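Local structure of citrate lyase (Yersinia pestis, 3QLL) at residues L102-R114 against L123-K137. The protein is a putative citrate lyase beta subunit that probably has magnesium-dependent lyase activity. Numbering follows the deposited sequence.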
loop_
_atom_site.group_PDB
_atom_site.type_symbol
_atom_site.label_atom_id
_atom_site.label_comp_id
_atom_site.label_asym_id
_atom_site.label_seq_id
_atom_site.Cartn_x
_atom_site.Cartn_y
_atom_site.Cartn_z
ATOM N N LEU A 102 31.326 8.451 -20.629
ATOM C CA LEU A 102 30.596 7.970 -19.462
ATOM C C LEU A 102 29.540 8.987 -19.034
ATOM O O LEU A 102 29.833 10.183 -18.918
ATOM C CB LEU A 102 31.552 7.669 -18.314
ATOM N N PRO A 103 28.299 8.522 -18.817
ATOM C CA PRO A 103 27.133 9.398 -18.638
ATOM C C PRO A 103 27.157 10.132 -17.295
ATOM O O PRO A 103 27.625 9.591 -16.282
ATOM C CB PRO A 103 25.956 8.427 -18.708
ATOM C CG PRO A 103 26.502 7.145 -18.218
ATOM C CD PRO A 103 27.945 7.099 -18.669
ATOM N N LEU A 104 26.679 11.372 -17.311
ATOM C CA LEU A 104 26.827 12.256 -16.176
ATOM C C LEU A 104 25.469 12.759 -15.717
ATOM O O LEU A 104 24.621 13.120 -16.535
ATOM C CB LEU A 104 27.704 13.433 -16.572
ATOM C CG LEU A 104 28.137 14.362 -15.449
ATOM C CD1 LEU A 104 28.924 13.583 -14.415
ATOM C CD2 LEU A 104 28.980 15.476 -16.018
ATOM N N ALA A 105 25.262 12.796 -14.409
ATOM C CA ALA A 105 24.006 13.307 -13.856
ATOM C C ALA A 105 24.281 14.541 -13.023
ATOM O O ALA A 105 25.386 14.706 -12.492
ATOM C CB ALA A 105 23.296 12.230 -13.012
ATOM N N LEU A 106 23.313 15.445 -12.957
ATOM C CA LEU A 106 23.448 16.592 -12.063
ATOM C C LEU A 106 22.205 16.742 -11.186
ATOM O O LEU A 106 21.139 17.043 -11.675
ATOM C CB LEU A 106 23.664 17.875 -12.872
ATOM C CG LEU A 106 23.736 19.195 -12.101
ATOM C CD1 LEU A 106 24.991 19.350 -11.208
ATOM C CD2 LEU A 106 23.636 20.368 -13.072
ATOM N N ARG A 107 22.363 16.600 -9.880
ATOM C CA ARG A 107 21.286 16.944 -8.988
ATOM C C ARG A 107 21.377 18.397 -8.551
ATOM O O ARG A 107 22.281 18.800 -7.782
ATOM C CB ARG A 107 21.270 16.045 -7.764
ATOM C CG ARG A 107 20.190 16.492 -6.796
ATOM C CD ARG A 107 19.925 15.453 -5.737
ATOM N NE ARG A 107 20.936 15.495 -4.677
ATOM C CZ ARG A 107 20.865 14.773 -3.564
ATOM N NH1 ARG A 107 19.888 13.893 -3.390
ATOM N NH2 ARG A 107 21.819 14.865 -2.664
ATOM N N ILE A 108 20.425 19.190 -9.029
ATOM C CA ILE A 108 20.344 20.588 -8.622
ATOM C C ILE A 108 19.579 20.671 -7.335
ATOM O O ILE A 108 19.007 19.691 -6.866
ATOM C CB ILE A 108 19.647 21.439 -9.680
ATOM C CG1 ILE A 108 18.223 20.932 -9.906
ATOM C CG2 ILE A 108 20.407 21.376 -10.985
ATOM C CD1 ILE A 108 17.442 21.729 -10.905
ATOM N N ASN A 109 19.560 21.852 -6.760
ATOM C CA ASN A 109 18.741 22.083 -5.594
ATOM C C ASN A 109 17.243 22.181 -5.945
ATOM O O ASN A 109 16.851 22.292 -7.122
ATOM C CB ASN A 109 19.208 23.339 -4.878
ATOM C CG ASN A 109 20.625 23.180 -4.310
ATOM O OD1 ASN A 109 20.781 22.763 -3.159
ATOM N ND2 ASN A 109 21.654 23.529 -5.106
ATOM N N GLY A 110 16.396 22.054 -4.931
ATOM C CA GLY A 110 14.964 22.067 -5.187
ATOM C C GLY A 110 14.465 23.325 -5.900
ATOM O O GLY A 110 15.004 24.428 -5.726
ATOM N N LEU A 111 13.462 23.126 -6.756
ATOM C CA LEU A 111 12.805 24.218 -7.474
ATOM C C LEU A 111 12.218 25.262 -6.532
ATOM O O LEU A 111 12.109 26.453 -6.862
ATOM C CB LEU A 111 11.716 23.668 -8.350
ATOM C CG LEU A 111 11.995 23.700 -9.838
ATOM C CD1 LEU A 111 10.845 22.952 -10.520
ATOM C CD2 LEU A 111 12.059 25.152 -10.327
ATOM N N ASP A 112 11.869 24.807 -5.338
ATOM C CA ASP A 112 11.317 25.697 -4.351
ATOM C C ASP A 112 12.430 26.317 -3.473
ATOM O O ASP A 112 12.120 26.863 -2.421
ATOM C CB ASP A 112 10.310 24.955 -3.489
ATOM C CG ASP A 112 10.902 23.724 -2.821
ATOM O OD1 ASP A 112 11.970 23.239 -3.270
ATOM O OD2 ASP A 112 10.265 23.209 -1.871
ATOM N N THR A 113 13.705 26.200 -3.880
ATOM C CA THR A 113 14.809 26.925 -3.194
ATOM C C THR A 113 15.466 28.005 -4.101
ATOM O O THR A 113 15.617 27.818 -5.332
ATOM C CB THR A 113 15.924 25.935 -2.657
ATOM O OG1 THR A 113 16.637 25.316 -3.746
ATOM C CG2 THR A 113 15.286 24.808 -1.843
ATOM N N ARG A 114 15.909 29.101 -3.468
ATOM C CA ARG A 114 16.688 30.116 -4.164
ATOM C C ARG A 114 17.914 29.485 -4.836
ATOM O O ARG A 114 18.279 29.866 -5.950
ATOM C CB ARG A 114 17.108 31.216 -3.209
ATOM C CG ARG A 114 18.050 32.239 -3.845
ATOM C CD ARG A 114 18.125 33.545 -3.069
ATOM N NE ARG A 114 18.903 34.538 -3.799
ATOM C CZ ARG A 114 19.386 35.648 -3.250
ATOM N NH1 ARG A 114 19.180 35.891 -1.962
ATOM N NH2 ARG A 114 20.090 36.507 -3.978
ATOM N N LEU A 123 22.646 27.088 -15.436
ATOM C CA LEU A 123 22.557 26.058 -16.470
ATOM C C LEU A 123 22.105 26.617 -17.822
ATOM O O LEU A 123 22.732 26.358 -18.853
ATOM C CB LEU A 123 21.608 24.917 -16.035
ATOM C CG LEU A 123 22.195 23.896 -15.055
ATOM C CD1 LEU A 123 21.198 22.807 -14.698
ATOM C CD2 LEU A 123 23.511 23.304 -15.581
ATOM N N LEU A 124 21.064 27.442 -17.803
ATOM C CA LEU A 124 20.483 27.950 -19.032
ATOM C C LEU A 124 21.388 28.967 -19.737
ATOM O O LEU A 124 21.297 29.144 -20.955
ATOM C CB LEU A 124 19.115 28.560 -18.745
ATOM C CG LEU A 124 18.100 27.547 -18.219
ATOM C CD1 LEU A 124 16.863 28.293 -17.736
ATOM C CD2 LEU A 124 17.751 26.525 -19.289
ATOM N N GLU A 125 22.276 29.597 -18.969
ATOM C CA GLU A 125 23.195 30.602 -19.498
ATOM C C GLU A 125 24.430 29.990 -20.166
ATOM O O GLU A 125 24.684 30.241 -21.346
ATOM C CB GLU A 125 23.652 31.551 -18.384
ATOM C CG GLU A 125 24.545 32.685 -18.878
ATOM C CD GLU A 125 23.891 34.045 -18.738
ATOM O OE1 GLU A 125 22.677 34.089 -18.434
ATOM O OE2 GLU A 125 24.575 35.069 -18.957
ATOM N N CYS A 126 25.230 29.258 -19.389
ATOM C CA CYS A 126 26.516 28.764 -19.887
ATOM C C CYS A 126 26.360 27.563 -20.817
ATOM O O CYS A 126 27.339 26.876 -21.117
ATOM C CB CYS A 126 27.468 28.457 -18.722
ATOM S SG CYS A 126 29.240 28.383 -19.135
ATOM N N GLY A 127 25.126 27.284 -21.242
ATOM C CA GLY A 127 24.925 26.425 -22.394
ATOM C C GLY A 127 24.926 24.927 -22.141
ATOM O O GLY A 127 24.297 24.172 -22.887
ATOM N N SER A 128 25.621 24.496 -21.090
ATOM C CA SER A 128 26.043 23.102 -20.962
ATOM C C SER A 128 25.137 22.319 -20.016
ATOM O O SER A 128 24.874 22.745 -18.890
ATOM C CB SER A 128 27.502 23.013 -20.517
ATOM O OG SER A 128 28.351 23.667 -21.446
ATOM N N LEU A 129 24.720 21.138 -20.456
ATOM C CA LEU A 129 23.722 20.368 -19.730
ATOM C C LEU A 129 24.166 18.925 -19.539
ATOM O O LEU A 129 24.723 18.315 -20.456
ATOM C CB LEU A 129 22.367 20.418 -20.437
ATOM C CG LEU A 129 21.749 21.815 -20.555
ATOM C CD1 LEU A 129 20.612 21.811 -21.569
ATOM C CD2 LEU A 129 21.272 22.336 -19.207
ATOM N N PRO A 130 23.848 18.358 -18.359
ATOM C CA PRO A 130 24.198 16.962 -18.082
ATOM C C PRO A 130 23.289 16.029 -18.853
ATOM O O PRO A 130 22.260 16.478 -19.355
ATOM C CB PRO A 130 23.909 16.823 -16.588
ATOM C CG PRO A 130 22.744 17.776 -16.377
ATOM C CD PRO A 130 23.034 18.956 -17.286
ATOM N N ASP A 131 23.667 14.765 -18.946
ATOM C CA ASP A 131 22.794 13.787 -19.559
ATOM C C ASP A 131 21.521 13.569 -18.745
ATOM O O ASP A 131 20.473 13.270 -19.292
ATOM C CB ASP A 131 23.528 12.457 -19.729
ATOM C CG ASP A 131 24.856 12.625 -20.409
ATOM O OD1 ASP A 131 24.853 13.069 -21.574
ATOM O OD2 ASP A 131 25.896 12.375 -19.766
ATOM N N TYR A 132 21.641 13.670 -17.420
ATOM C CA TYR A 132 20.541 13.485 -16.501
ATOM C C TYR A 132 20.469 14.653 -15.565
ATOM O O TYR A 132 21.453 14.999 -14.924
ATOM C CB TYR A 132 20.693 12.197 -15.695
ATOM C CG TYR A 132 20.617 10.949 -16.513
ATOM C CD1 TYR A 132 19.407 10.513 -17.054
ATOM C CD2 TYR A 132 21.765 10.220 -16.791
ATOM C CE1 TYR A 132 19.350 9.362 -17.810
ATOM C CE2 TYR A 132 21.725 9.072 -17.554
ATOM C CZ TYR A 132 20.516 8.646 -18.062
ATOM O OH TYR A 132 20.490 7.496 -18.811
ATOM N N LEU A 133 19.306 15.279 -15.490
ATOM C CA LEU A 133 19.064 16.304 -14.514
ATOM C C LEU A 133 18.251 15.688 -13.383
ATOM O O LEU A 133 17.130 15.258 -13.589
ATOM C CB LEU A 133 18.297 17.470 -15.134
ATOM C CG LEU A 133 18.272 18.632 -14.142
ATOM C CD1 LEU A 133 19.705 18.992 -13.739
ATOM C CD2 LEU A 133 17.525 19.828 -14.665
ATOM N N VAL A 134 18.824 15.623 -12.192
ATOM C CA VAL A 134 18.178 14.976 -11.056
ATOM C C VAL A 134 17.509 16.030 -10.170
ATOM O O VAL A 134 18.159 16.925 -9.659
ATOM C CB VAL A 134 19.189 14.122 -10.221
ATOM C CG1 VAL A 134 18.502 13.390 -9.083
ATOM C CG2 VAL A 134 19.905 13.135 -11.125
ATOM N N LEU A 135 16.188 15.954 -10.062
ATOM C CA LEU A 135 15.421 16.943 -9.323
ATOM C C LEU A 135 14.961 16.406 -7.963
ATOM O O LEU A 135 14.155 15.465 -7.914
ATOM C CB LEU A 135 14.211 17.382 -10.143
ATOM C CG LEU A 135 13.367 18.432 -9.422
ATOM C CD1 LEU A 135 14.171 19.743 -9.376
ATOM C CD2 LEU A 135 11.970 18.593 -10.071
ATOM N N PRO A 136 15.440 17.007 -6.859
ATOM C CA PRO A 136 15.047 16.608 -5.501
ATOM C C PRO A 136 13.631 17.014 -5.192
ATOM O O PRO A 136 13.097 17.963 -5.796
ATOM C CB PRO A 136 16.004 17.416 -4.594
ATOM C CG PRO A 136 16.360 18.555 -5.371
ATOM C CD PRO A 136 16.385 18.130 -6.826
ATOM N N LYS A 137 13.040 16.294 -4.252
ATOM C CA LYS A 137 11.715 16.617 -3.767
ATOM C C LYS A 137 10.696 16.816 -4.900
ATOM O O LYS A 137 9.940 17.784 -4.898
ATOM C CB LYS A 137 11.774 17.854 -2.862
ATOM C CG LYS A 137 10.924 17.722 -1.621
ATOM C CD LYS A 137 10.821 19.030 -0.834
ATOM C CE LYS A 137 9.991 18.847 0.442
ATOM N NZ LYS A 137 10.483 17.752 1.352
#
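Leu-106 and Leu-133 pair in register as strands 104-107 and 132-135 run parallel, neighbours in the closed eight-stranded sheet of a TIM-type (beta/alpha)8 barrel; helix 114-125 connects them in a beta-alpha-beta crossover. Backbone hydrogen bonds alternate along the pair. Tyr-132 N donates to Leu-104 O, and Tyr-132 O accepts from Leu-106 N at 2.7 Å, nearly in line with its C=O bond. Val-134 N reaches Leu-106 O from above the carbonyl plane, whereas the last bond, Ile-108 N to Val-134 O, is weak at 3.3 Å. Strand 69-73 takes the other edge of 104-107, bonding to Ala-105 and Arg-107.

Side chains divide between the two faces of the sheet. Ala-105, Arg-107, Tyr-132 and Val-134 share the inner one, where Ala-105 CB lies 3.7 Å from Tyr-132 CB. With CG anti to the backbone N (chi1 176°), Arg-107 lays its CB and CG over Val-134 O and CB, then bends at chi3; its NE forms a salt bridge with Asp-73. Arg-107 is a predicted substrate-binding residue, consistent with an active site at the C-terminal end of the barrel. Leu-106 and Ile-108 instead meet the crossover helix at Leu-123: Leu-106 CD2 and Leu-123 CD1 approach tip to tip at 3.8 Å, while Leu-133 CD1 packs against Ile-108 CG2 at 3.7 Å. Pro-130 CG closes over Leu-106 CB at 3.6 Å.

Farther along, the ring of Pro-136 lies against Ile-108 O and Gly-110 N, and also touches Glu-165, a predicted magnesium ligand. At the N-terminal end of the strands a side chain replaces the backbone acceptor: Asp-131 OD2 accepts a hydrogen bond from Leu-104 N through its anti lone pair, at 2.8 Å and with an N-H...O angle of 162°.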